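Local coordinates for protein transcription regulator (Lactobacillus plantarum WCFS1, PDB 3CLK) that probably regulates transcription as a LacI-type dimer, its periplasmic-binding-protein-like core presumably responding to a small effector, at residues Q31-K36 with G247-H252; F93-F98 with F241-T246; Y168-G173 with I200-S205. One frame throughout, in Å; residues are numbered along the deposited sequence.

Contact 1 (Q31-K36 with G247-H252); sequences QEEAHK and GVQQIH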
loop_
_atom_site.group_PDB
_atom_site.type_symbol
_atom_site.label_atom_id
_atom_site.label_comp_id
_atom_site.label_asym_id
_atom_site.label_seq_id
_atom_site.Cartn_x
_atom_site.Cartn_y
_atom_site.Cartn_z
ATOM N N GLN B 31 -2.908 1.479 -16.086
ATOM C CA GLN B 31 -3.924 2.505 -16.240
ATOM C C GLN B 31 -3.506 3.547 -17.268
ATOM O O GLN B 31 -4.321 3.986 -18.079
ATOM C CB GLN B 31 -4.207 3.168 -14.885
ATOM C CG GLN B 31 -5.270 4.257 -14.921
ATOM C CD GLN B 31 -4.715 5.605 -15.345
ATOM O OE1 GLN B 31 -5.465 6.558 -15.574
ATOM N NE2 GLN B 31 -3.391 5.697 -15.440
ATOM N N GLU B 32 -2.235 3.933 -17.250
ATOM C CA GLU B 32 -1.755 4.938 -18.189
ATOM C C GLU B 32 -1.663 4.436 -19.624
ATOM O O GLU B 32 -2.097 5.117 -20.551
ATOM C CB GLU B 32 -0.393 5.480 -17.751
ATOM C CG GLU B 32 0.143 6.557 -18.677
ATOM C CD GLU B 32 1.227 7.392 -18.035
ATOM O OE1 GLU B 32 0.957 7.995 -16.971
ATOM O OE2 GLU B 32 2.342 7.450 -18.597
ATOM N N GLU B 33 -1.095 3.250 -19.807
ATOM C CA GLU B 33 -0.952 2.681 -21.141
ATOM C C GLU B 33 -2.327 2.339 -21.705
ATOM O O GLU B 33 -2.548 2.406 -22.914
ATOM C CB GLU B 33 -0.075 1.429 -21.088
ATOM C CG GLU B 33 0.366 0.892 -22.445
ATOM C CD GLU B 33 1.205 1.885 -23.234
ATOM O OE1 GLU B 33 1.830 2.775 -22.618
ATOM O OE2 GLU B 33 1.251 1.768 -24.476
ATOM N N ALA B 34 -3.249 1.976 -20.822
ATOM C CA ALA B 34 -4.601 1.635 -21.237
ATOM C C ALA B 34 -5.327 2.882 -21.731
ATOM O O ALA B 34 -5.894 2.888 -22.822
ATOM C CB ALA B 34 -5.363 1.013 -20.080
ATOM N N HIS B 35 -5.294 3.941 -20.928
ATOM C CA HIS B 35 -5.963 5.184 -21.290
ATOM C C HIS B 35 -5.237 5.904 -22.420
ATOM O O HIS B 35 -5.649 6.980 -22.845
ATOM C CB HIS B 35 -6.080 6.098 -20.066
ATOM C CG HIS B 35 -7.263 7.016 -20.114
ATOM N ND1 HIS B 35 -7.360 8.065 -21.005
ATOM C CD2 HIS B 35 -8.417 7.019 -19.404
ATOM C CE1 HIS B 35 -8.522 8.673 -20.843
ATOM N NE2 HIS B 35 -9.183 8.058 -19.879
ATOM N N LYS B 36 -4.151 5.307 -22.901
ATOM C CA LYS B 36 -3.387 5.880 -24.002
ATOM C C LYS B 36 -3.822 5.150 -25.268
ATOM O O LYS B 36 -3.597 5.615 -26.388
ATOM C CB LYS B 36 -1.888 5.688 -23.776
ATOM C CG LYS B 36 -1.013 6.343 -24.833
ATOM C CD LYS B 36 0.465 6.192 -24.508
ATOM C CE LYS B 36 0.811 6.839 -23.173
ATOM N NZ LYS B 36 2.257 6.693 -22.842
ATOM N N GLY B 247 2.930 -4.651 -20.276
ATOM C CA GLY B 247 1.852 -5.618 -20.239
ATOM C C GLY B 247 0.724 -5.231 -21.175
ATOM O O GLY B 247 0.273 -6.038 -21.976
ATOM N N VAL B 248 0.268 -3.988 -21.082
ATOM C CA VAL B 248 -0.802 -3.526 -21.947
ATOM C C VAL B 248 -0.375 -3.529 -23.418
ATOM O O VAL B 248 -1.198 -3.736 -24.302
ATOM C CB VAL B 248 -1.265 -2.108 -21.555
ATOM C CG1 VAL B 248 -2.292 -1.595 -22.557
ATOM C CG2 VAL B 248 -1.867 -2.134 -20.162
ATOM N N GLN B 249 0.909 -3.304 -23.677
ATOM C CA GLN B 249 1.400 -3.293 -25.053
ATOM C C GLN B 249 1.388 -4.695 -25.661
ATOM O O GLN B 249 1.303 -4.845 -26.880
ATOM C CB GLN B 249 2.811 -2.694 -25.121
ATOM C CG GLN B 249 2.869 -1.228 -24.695
ATOM C CD GLN B 249 4.243 -0.608 -24.876
ATOM O OE1 GLN B 249 5.250 -1.170 -24.455
ATOM N NE2 GLN B 249 4.285 0.563 -25.501
ATOM N N GLN B 250 1.473 -5.723 -24.821
ATOM C CA GLN B 250 1.435 -7.092 -25.321
ATOM C C GLN B 250 0.001 -7.428 -25.730
ATOM O O GLN B 250 -0.222 -8.138 -26.716
ATOM C CB GLN B 250 1.927 -8.083 -24.258
ATOM C CG GLN B 250 3.432 -8.062 -24.032
ATOM C CD GLN B 250 4.224 -8.472 -25.267
ATOM O OE1 GLN B 250 4.156 -9.620 -25.720
ATOM N NE2 GLN B 250 4.981 -7.531 -25.817
ATOM N N ILE B 251 -0.967 -6.912 -24.972
ATOM C CA ILE B 251 -2.379 -7.146 -25.276
ATOM C C ILE B 251 -2.724 -6.400 -26.556
ATOM O O ILE B 251 -3.298 -6.968 -27.486
ATOM C CB ILE B 251 -3.305 -6.626 -24.154
ATOM C CG1 ILE B 251 -3.069 -7.415 -22.864
ATOM C CG2 ILE B 251 -4.756 -6.743 -24.588
ATOM C CD1 ILE B 251 -3.943 -6.958 -21.692
ATOM N N HIS B 252 -2.368 -5.119 -26.590
ATOM C CA HIS B 252 -2.623 -4.280 -27.754
ATOM C C HIS B 252 -2.015 -4.924 -28.999
ATOM O O HIS B 252 -2.628 -4.951 -30.063
ATOM C CB HIS B 252 -2.002 -2.897 -27.548
ATOM C CG HIS B 252 -2.099 -2.004 -28.748
ATOM N ND1 HIS B 252 -1.160 -1.035 -29.029
ATOM C CD2 HIS B 252 -3.029 -1.922 -29.728
ATOM C CE1 HIS B 252 -1.507 -0.393 -30.131
ATOM N NE2 HIS B 252 -2.638 -0.913 -30.575
HETATM O O HOH W 1 0.262 -0.026 -26.267
#
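Glu33 lays its aliphatic stem over Val248, with CG of Glu33 coming within 3.5 Å of CB of Val248. The two side chains meet where helix 22-34 runs close to helix 240-256, their nearest CA atoms, those of Glu33 and Val248, lying 6.3 Å apart. CG1 of Val248 also rests beside CG of Glu33 and lies 4.1 Å from the backbone N of Ala34. The glutamate chain leaves with CG anti to its own nitrogen (chi1 -169°) and then bends at chi2, a course that carries the carboxylate past the valine to Gln249. There OE2 of Glu33 is 3.4 Å from CG of Gln249, and it accepts a weak, bent hydrogen bond of 3.4 Å from NE2 of Gln249; the carboxylate and amide planes stand 73° apart. A water donates to OE2 of Glu33 at 2.7 Å and lies 3.3 Å from ND1 of His252, linking the carboxylate to the next turn of helix 240-256. Lys36 NZ makes a long salt bridge to OE1 of Glu33. On its inner side Val248 packs on Ile11 and Leu70 of the parallel sheet, so the pair of helices shares one flank of the N-terminal Rossmann-like subdomain. Cutting Glu33 back to an alanine would probably open a gap beside Val248 and leave the water, Gln249 NE2 and Lys36 without their carboxylate. With a methylene stem against valine and a charge gripped mainly by water and weak or long bonds, the contact probably owes more to packing than to electrostatics.

Contact 2 (F93-F98 with F241-T246); sequences FLSMGF and FQMGVT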
loop_
_atom_site.group_PDB
_atom_site.type_symbol
_atom_site.label_atom_id
_atom_site.label_comp_id
_atom_site.label_asym_id
_atom_site.label_seq_id
_atom_site.Cartn_x
_atom_site.Cartn_y
_atom_site.Cartn_z
ATOM N N PHE B 93 1.444 -12.583 -17.498
ATOM C CA PHE B 93 1.718 -12.448 -16.071
ATOM C C PHE B 93 2.697 -11.293 -15.852
ATOM O O PHE B 93 3.616 -11.094 -16.650
ATOM C CB PHE B 93 2.331 -13.738 -15.512
ATOM C CG PHE B 93 1.343 -14.863 -15.347
ATOM C CD1 PHE B 93 0.901 -15.591 -16.448
ATOM C CD2 PHE B 93 0.856 -15.194 -14.085
ATOM C CE1 PHE B 93 -0.015 -16.640 -16.290
ATOM C CE2 PHE B 93 -0.057 -16.237 -13.914
ATOM C CZ PHE B 93 -0.495 -16.961 -15.016
ATOM N N LEU B 94 2.490 -10.535 -14.780
ATOM C CA LEU B 94 3.365 -9.413 -14.451
ATOM C C LEU B 94 4.014 -9.607 -13.075
ATOM O O LEU B 94 3.377 -10.110 -12.140
ATOM C CB LEU B 94 2.585 -8.089 -14.449
ATOM C CG LEU B 94 1.856 -7.665 -15.729
ATOM C CD1 LEU B 94 1.197 -6.304 -15.533
ATOM C CD2 LEU B 94 2.844 -7.614 -16.882
ATOM N N SER B 95 5.282 -9.210 -12.976
ATOM C CA SER B 95 6.060 -9.287 -11.741
ATOM C C SER B 95 6.346 -10.703 -11.242
ATOM O O SER B 95 6.625 -10.902 -10.057
ATOM C CB SER B 95 5.351 -8.489 -10.646
ATOM O OG SER B 95 6.292 -7.966 -9.731
HETATM N N MSE B 96 6.285 -11.678 -12.144
HETATM C CA MSE B 96 6.548 -13.067 -11.785
HETATM C C MSE B 96 7.052 -13.855 -12.992
HETATM O O MSE B 96 6.500 -13.749 -14.083
HETATM C CB MSE B 96 5.271 -13.717 -11.232
HETATM C CG MSE B 96 5.430 -15.163 -10.782
HETATM SE SE MSE B 96 3.745 -15.920 -10.156
HETATM C CE MSE B 96 3.848 -15.350 -8.309
ATOM N N GLY B 97 8.103 -14.640 -12.789
ATOM C CA GLY B 97 8.655 -15.448 -13.863
ATOM C C GLY B 97 8.243 -16.899 -13.705
ATOM O O GLY B 97 7.718 -17.290 -12.662
ATOM N N PHE B 98 8.491 -17.704 -14.735
ATOM C CA PHE B 98 8.125 -19.116 -14.716
ATOM C C PHE B 98 9.160 -19.967 -15.432
ATOM O O PHE B 98 9.914 -19.471 -16.273
ATOM C CB PHE B 98 6.772 -19.307 -15.400
ATOM C CG PHE B 98 5.648 -18.591 -14.722
ATOM C CD1 PHE B 98 5.030 -19.143 -13.606
ATOM C CD2 PHE B 98 5.206 -17.362 -15.195
ATOM C CE1 PHE B 98 3.980 -18.481 -12.972
ATOM C CE2 PHE B 98 4.162 -16.693 -14.570
ATOM C CZ PHE B 98 3.544 -17.253 -13.456
ATOM N N PHE B 241 6.128 0.038 -12.758
ATOM C CA PHE B 241 5.372 0.874 -13.677
ATOM C C PHE B 241 5.546 0.353 -15.100
ATOM O O PHE B 241 4.567 0.115 -15.812
ATOM C CB PHE B 241 5.861 2.320 -13.605
ATOM C CG PHE B 241 4.966 3.297 -14.317
ATOM C CD1 PHE B 241 3.876 3.861 -13.663
ATOM C CD2 PHE B 241 5.209 3.647 -15.643
ATOM C CE1 PHE B 241 3.038 4.768 -14.319
ATOM C CE2 PHE B 241 4.377 4.551 -16.308
ATOM C CZ PHE B 241 3.289 5.112 -15.641
ATOM N N GLN B 242 6.798 0.172 -15.504
ATOM C CA GLN B 242 7.105 -0.309 -16.836
ATOM C C GLN B 242 6.499 -1.686 -17.094
ATOM O O GLN B 242 6.085 -1.981 -18.212
ATOM C CB GLN B 242 8.617 -0.357 -17.046
ATOM C CG GLN B 242 9.021 -0.719 -18.472
ATOM C CD GLN B 242 8.361 0.184 -19.505
ATOM O OE1 GLN B 242 8.398 1.413 -19.388
ATOM N NE2 GLN B 242 7.759 -0.421 -20.525
HETATM N N MSE B 243 6.454 -2.529 -16.069
HETATM C CA MSE B 243 5.865 -3.848 -16.234
HETATM C C MSE B 243 4.428 -3.664 -16.687
HETATM O O MSE B 243 3.955 -4.357 -17.588
HETATM C CB MSE B 243 5.876 -4.617 -14.917
HETATM C CG MSE B 243 7.254 -4.977 -14.437
HETATM SE SE MSE B 243 7.153 -6.100 -12.880
HETATM C CE MSE B 243 8.955 -5.832 -12.209
ATOM N N GLY B 244 3.750 -2.718 -16.051
ATOM C CA GLY B 244 2.366 -2.436 -16.371
ATOM C C GLY B 244 2.192 -1.850 -17.755
ATOM O O GLY B 244 1.228 -2.168 -18.461
ATOM N N VAL B 245 3.117 -0.975 -18.140
ATOM C CA VAL B 245 3.069 -0.359 -19.462
ATOM C C VAL B 245 3.227 -1.439 -20.534
ATOM O O VAL B 245 2.393 -1.572 -21.424
ATOM C CB VAL B 245 4.197 0.682 -19.635
ATOM C CG1 VAL B 245 4.253 1.167 -21.087
ATOM C CG2 VAL B 245 3.955 1.848 -18.699
ATOM N N THR B 246 4.302 -2.211 -20.422
ATOM C CA THR B 246 4.612 -3.281 -21.363
ATOM C C THR B 246 3.491 -4.317 -21.433
ATOM O O THR B 246 3.138 -4.801 -22.519
ATOM C CB THR B 246 5.928 -3.981 -20.968
ATOM O OG1 THR B 246 6.965 -2.998 -20.837
ATOM C CG2 THR B 246 6.342 -4.996 -22.022
#
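This is a packing contact without a hydrogen bond between the two segments, mainly aliphatic carbon and selenium against backbone, in the interior of the N-terminal subdomain, where the end of strand 91-94 and the turn after it meet helix 240-256. Leu94 points toward the helix and spreads its two methyls against backbone: CD2 of Leu94 lies 3.5 Å from O of Met243, while CD1 of Leu94 sits 4.1 Å from CA of Gly244. The leucine CG is anti to its carbonyl carbon (chi1 -58°), and the branch end reaches the helix at a point where Gly244 brings bare main chain. Met243, a selenomethionine, reaches back from the helix. Its chain runs extended beyond CG and sets SE of Met243 beside the turn, 3.6 Å from CA of Ser95 and 3.7 Å from CB of Ser95. In the Rossmann-like fold of periplasmic-binding-protein relatives, helices pack on a parallel sheet; here strand 91-94 lies between strands 68-72 and 104-106, and helix 240-256 returns to this sheet from the other subdomain. Ile26 and Ile30 of helix 22-34 close on Leu94 as well, so that it is in contact with both helices. CZ of Phe98 stands 3.4 Å above the plane of the Phe93 ring, offset toward its rim, and both rings have a cation-pi partner in Arg102. Along the helix, Gln242 NE2 donates to Thr246 OG1 over 2.7 Å, with the hydroxyl oxygen near the amide plane.

Contact 3 (Y168-G173 with I200-S205); sequences YSYTSG and ILNQAS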
loop_
_atom_site.group_PDB
_atom_site.type_symbol
_atom_site.label_atom_id
_atom_site.label_comp_id
_atom_site.label_asym_id
_atom_site.label_seq_id
_atom_site.Cartn_x
_atom_site.Cartn_y
_atom_site.Cartn_z
ATOM N N TYR B 168 7.882 -12.691 2.743
ATOM C CA TYR B 168 7.932 -11.319 2.241
ATOM C C TYR B 168 7.166 -10.293 3.071
ATOM O O TYR B 168 7.003 -9.158 2.639
ATOM C CB TYR B 168 7.392 -11.246 0.813
ATOM C CG TYR B 168 8.109 -12.125 -0.177
ATOM C CD1 TYR B 168 7.652 -13.415 -0.454
ATOM C CD2 TYR B 168 9.248 -11.672 -0.839
ATOM C CE1 TYR B 168 8.318 -14.231 -1.372
ATOM C CE2 TYR B 168 9.919 -12.480 -1.750
ATOM C CZ TYR B 168 9.450 -13.758 -2.014
ATOM O OH TYR B 168 10.123 -14.553 -2.921
ATOM N N SER B 169 6.712 -10.669 4.260
ATOM C CA SER B 169 5.952 -9.733 5.079
ATOM C C SER B 169 6.810 -8.972 6.089
ATOM O O SER B 169 7.992 -9.253 6.265
ATOM C CB SER B 169 4.854 -10.480 5.836
ATOM O OG SER B 169 5.421 -11.342 6.810
ATOM N N TYR B 170 6.195 -7.997 6.743
ATOM C CA TYR B 170 6.869 -7.207 7.760
ATOM C C TYR B 170 7.229 -8.128 8.932
ATOM O O TYR B 170 8.339 -8.070 9.465
ATOM C CB TYR B 170 5.939 -6.098 8.243
ATOM C CG TYR B 170 6.456 -5.332 9.433
ATOM C CD1 TYR B 170 7.331 -4.261 9.269
ATOM C CD2 TYR B 170 6.034 -5.650 10.723
ATOM C CE1 TYR B 170 7.768 -3.517 10.362
ATOM C CE2 TYR B 170 6.470 -4.911 11.824
ATOM C CZ TYR B 170 7.333 -3.847 11.632
ATOM O OH TYR B 170 7.751 -3.108 12.716
ATOM N N THR B 171 6.290 -8.986 9.323
ATOM C CA THR B 171 6.523 -9.909 10.430
ATOM C C THR B 171 7.712 -10.841 10.191
ATOM O O THR B 171 8.501 -11.094 11.098
ATOM C CB THR B 171 5.269 -10.762 10.718
ATOM O OG1 THR B 171 4.204 -9.904 11.153
ATOM C CG2 THR B 171 5.558 -11.789 11.811
ATOM N N SER B 172 7.846 -11.353 8.973
ATOM C CA SER B 172 8.948 -12.248 8.673
ATOM C C SER B 172 10.292 -11.518 8.825
ATOM O O SER B 172 11.320 -12.133 9.117
ATOM C CB SER B 172 8.790 -12.827 7.267
ATOM O OG SER B 172 8.708 -11.803 6.297
ATOM N N GLY B 173 10.272 -10.204 8.630
ATOM C CA GLY B 173 11.483 -9.417 8.780
ATOM C C GLY B 173 11.836 -9.365 10.253
ATOM O O GLY B 173 12.983 -9.595 10.642
ATOM N N ILE B 200 13.002 -5.902 9.712
ATOM C CA ILE B 200 14.395 -6.148 10.072
ATOM C C ILE B 200 14.933 -4.899 10.756
ATOM O O ILE B 200 15.564 -4.971 11.814
ATOM C CB ILE B 200 15.259 -6.409 8.818
ATOM C CG1 ILE B 200 14.854 -7.732 8.172
ATOM C CG2 ILE B 200 16.752 -6.415 9.192
ATOM C CD1 ILE B 200 15.475 -7.961 6.806
ATOM N N LEU B 201 14.671 -3.754 10.133
ATOM C CA LEU B 201 15.119 -2.456 10.622
ATOM C C LEU B 201 14.650 -2.152 12.035
ATOM O O LEU B 201 15.437 -1.713 12.888
ATOM C CB LEU B 201 14.618 -1.352 9.683
ATOM C CG LEU B 201 15.252 0.044 9.768
ATOM C CD1 LEU B 201 14.582 0.989 8.756
ATOM C CD2 LEU B 201 15.098 0.598 11.156
ATOM N N ASN B 202 13.359 -2.351 12.278
ATOM C CA ASN B 202 12.804 -2.078 13.589
ATOM C C ASN B 202 13.302 -3.070 14.637
ATOM O O ASN B 202 13.600 -2.668 15.761
ATOM C CB ASN B 202 11.269 -2.085 13.540
ATOM C CG ASN B 202 10.696 -0.866 12.821
ATOM O OD1 ASN B 202 11.386 0.140 12.626
ATOM N ND2 ASN B 202 9.428 -0.945 12.439
ATOM N N GLN B 203 13.393 -4.355 14.286
ATOM C CA GLN B 203 13.864 -5.346 15.252
ATOM C C GLN B 203 15.326 -5.108 15.591
ATOM O O GLN B 203 15.728 -5.243 16.745
ATOM C CB GLN B 203 13.693 -6.782 14.743
ATOM C CG GLN B 203 14.059 -7.838 15.810
ATOM C CD GLN B 203 13.209 -7.713 17.072
ATOM O OE1 GLN B 203 13.696 -7.884 18.195
ATOM N NE2 GLN B 203 11.933 -7.421 16.890
ATOM N N ALA B 204 16.124 -4.766 14.585
ATOM C CA ALA B 204 17.540 -4.483 14.820
ATOM C C ALA B 204 17.607 -3.336 15.821
ATOM O O ALA B 204 18.369 -3.373 16.788
ATOM C CB ALA B 204 18.222 -4.070 13.523
ATOM N N SER B 205 16.791 -2.318 15.587
ATOM C CA SER B 205 16.746 -1.156 16.457
ATOM C C SER B 205 16.432 -1.559 17.897
ATOM O O SER B 205 17.053 -1.063 18.842
ATOM C CB SER B 205 15.708 -0.164 15.939
ATOM O OG SER B 205 15.677 0.991 16.754
#
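Tyr170 and Asn202 meet at about a right angle, the amide of the asparagine coming to the hydroxyl end of the ring near the ring's plane. The ring and amide planes are 68° apart. ND2 of Asn202 donates to OH of Tyr170 over 2.8 Å, a nearly straight bond (169°) with the oxygen lying in the amide plane. Tyr170 CG is anti to the backbone N (chi1 172°), which sends the ring out from the start of helix 170-180 across to helix 194-206. Elsewhere in the contact the backbones draw close: CA of Gly173 and CA of Ile200 are 4.6 Å apart, and a CB on Gly173 would point toward the facing helix, only about 3.1 Å from N of Ile200, a tight fit. CG1 of Ile200 packs 3.6 Å from O of Gly173. Helix 170-180 begins with Ser169 as N-cap, its OG accepting from Ser172 N. These helices flank the C-terminal subdomain of the Rossmann-like fold at the dimer interface, where Ile228 of the second subunit packs on Tyr170. ND2 of Asn202 also donates to O of that Ile228, so both its N-H groups can be used, one in each subunit, without any charge.

Overall arrangement
All three contacts are largely buried, but their centres lie at different distances from the centre of the chain: about 10 Å for contact 2, about 17 Å for contact 3 and about 21 Å for contact 1. Contacts 1 and 2 touch and share helix 240-256: an earlier turn (Met243, Gly244) meets strand 91-94 and its loop, the next (Val248, Gln249) meets helix 22-34, and Val245 packs against Glu33 between them. Contact 3 belongs to the C-terminal subdomain, its centre about 36 Å from that of contact 1. The chemistry differs: leucine and selenomethionine in contact 2, a hydrated carboxylate in contact 1, and in contact 3 a neutral hydrogen bond whose donor also binds the second subunit.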